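Local coordinates for probable adenylyl-sulfate kinase (Aeropyrum pernix, PDB 2YVU), which probably catalyses transfer of a phosphate group from ATP to adenosine 5'-phosphosulfate, the step that completes the synthesis of activated sulfate, at residues 105-108 with 113-116. Residues are numbered along the deposited sequence; the frame is centred on the assembly and turned at random.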
loop_
_atom_site.group_PDB
_atom_site.type_symbol
_atom_site.label_atom_id
_atom_site.label_comp_id
_atom_site.label_asym_id
_atom_site.label_seq_id
_atom_site.Cartn_x
_atom_site.Cartn_y
_atom_site.Cartn_z
ATOM N N ARG A 105 9.917 -7.900 -10.526
ATOM C CA ARG A 105 11.085 -7.016 -10.527
ATOM C C ARG A 105 11.093 -6.055 -9.349
ATOM O O ARG A 105 12.109 -5.870 -8.677
ATOM C CB ARG A 105 11.148 -6.179 -11.813
ATOM C CG ARG A 105 11.556 -6.936 -13.065
ATOM C CD ARG A 105 12.135 -5.988 -14.142
ATOM N NE ARG A 105 11.214 -4.924 -14.559
ATOM C CZ ARG A 105 10.211 -5.079 -15.421
ATOM N NH1 ARG A 105 9.982 -6.262 -15.979
ATOM N NH2 ARG A 105 9.434 -4.046 -15.726
ATOM N N ILE A 106 9.959 -5.408 -9.133
ATOM C CA ILE A 106 9.838 -4.461 -8.048
ATOM C C ILE A 106 10.114 -5.138 -6.724
ATOM O O ILE A 106 10.865 -4.610 -5.901
ATOM C CB ILE A 106 8.449 -3.817 -8.057
ATOM C CG1 ILE A 106 8.369 -2.862 -9.259
ATOM C CG2 ILE A 106 8.173 -3.128 -6.721
ATOM C CD1 ILE A 106 6.970 -2.364 -9.608
ATOM N N VAL A 107 9.551 -6.324 -6.525
ATOM C CA VAL A 107 9.765 -7.046 -5.255
ATOM C C VAL A 107 11.222 -7.541 -5.087
ATOM O O VAL A 107 11.846 -7.354 -4.021
ATOM C CB VAL A 107 8.778 -8.251 -5.139
ATOM C CG1 VAL A 107 9.059 -9.071 -3.885
ATOM C CG2 VAL A 107 7.304 -7.712 -5.101
ATOM N N GLU A 108 11.769 -8.135 -6.146
ATOM C CA GLU A 108 13.123 -8.688 -6.109
ATOM C C GLU A 108 14.195 -7.630 -5.925
ATOM O O GLU A 108 15.231 -7.900 -5.334
ATOM C CB GLU A 108 13.398 -9.513 -7.373
ATOM C CG GLU A 108 12.455 -10.692 -7.492
ATOM C CD GLU A 108 12.883 -11.714 -8.516
ATOM O OE1 GLU A 108 13.476 -11.331 -9.548
ATOM O OE2 GLU A 108 12.601 -12.908 -8.297
ATOM N N PRO A 113 12.125 -12.295 -1.640
ATOM C CA PRO A 113 11.763 -13.489 -2.400
ATOM C C PRO A 113 10.365 -13.299 -2.995
ATOM O O PRO A 113 9.459 -12.838 -2.302
ATOM C CB PRO A 113 11.779 -14.587 -1.346
ATOM C CG PRO A 113 12.835 -14.110 -0.409
ATOM C CD PRO A 113 12.520 -12.649 -0.271
ATOM N N PHE A 114 10.199 -13.640 -4.270
ATOM C CA PHE A 114 8.905 -13.498 -4.927
ATOM C C PHE A 114 8.506 -14.860 -5.475
ATOM O O PHE A 114 9.097 -15.347 -6.439
ATOM C CB PHE A 114 8.997 -12.456 -6.050
ATOM C CG PHE A 114 7.684 -12.192 -6.758
ATOM C CD1 PHE A 114 7.334 -12.902 -7.910
ATOM C CD2 PHE A 114 6.813 -11.211 -6.291
ATOM C CE1 PHE A 114 6.144 -12.630 -8.587
ATOM C CE2 PHE A 114 5.611 -10.927 -6.958
ATOM C CZ PHE A 114 5.275 -11.634 -8.109
ATOM N N LEU A 115 7.504 -15.472 -4.855
ATOM C CA LEU A 115 7.051 -16.795 -5.277
ATOM C C LEU A 115 5.818 -16.736 -6.167
ATOM O O LEU A 115 4.709 -16.479 -5.697
ATOM C CB LEU A 115 6.742 -17.669 -4.053
ATOM C CG LEU A 115 7.877 -17.776 -3.037
ATOM C CD1 LEU A 115 7.432 -18.538 -1.795
ATOM C CD2 LEU A 115 9.043 -18.451 -3.705
ATOM N N GLU A 116 6.013 -16.982 -7.454
ATOM C CA GLU A 116 4.916 -16.967 -8.407
ATOM C C GLU A 116 4.266 -18.351 -8.404
ATOM O O GLU A 116 4.858 -19.346 -8.838
ATOM C CB GLU A 116 5.443 -16.603 -9.787
ATOM C CG GLU A 116 4.391 -16.503 -10.870
ATOM C CD GLU A 116 4.925 -15.775 -12.099
ATOM O OE1 GLU A 116 6.154 -15.716 -12.266
ATOM O OE2 GLU A 116 4.123 -15.262 -12.897
#
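Val107, near the end of helix 97-109, packs its branched side chain against Phe114, the first residue of strand 114-120, and this pair shows how a helix is seated on the strand that follows it. Both residues direct their beta carbons toward the other segment, and the two side chains cross at about a right angle. Contact is concentrated at one corner of the ring: Val107 CG2 lies 3.7 Å from Phe114 CD2 and approaches the ring obliquely, while Val107 CB is equally near the same carbon. The other methyl, CG1, is turned anti to the valine's backbone N (chi1 176°); it sits 4.0 Å from Phe114 CB and also lies near the carbonyl O of Pro113. Both methyls thus meet Phe114 CD2; CG2 extends on toward CE2 and CG1 toward CB. The Phe114 ring also meets that of Trp17, their planes about 30° apart, while Val15 of strand 14-19 touches both Val107 and Phe114, closing the apolar cluster.

The solvent side is looser. Glu108 adds a single aliphatic touch, its CG lying 4.1 Å from Phe114 CB, and its extended chain carries the carboxylate to a salt bridge with Arg104, one turn back on the same helix. No hydrogen bond joins the two segments, so their fit rests on apolar contact. Arg104 also forms a salt bridge with Glu116, tying helix to strand beside the hydrophobic pair. Helix 97-109, a short turn and strand 114-120 make up the second half of a beta-alpha-beta crossover from strand 87-91, with strand 14-19 lying between the two parallel strands, an arrangement characteristic of the P-loop kinase fold.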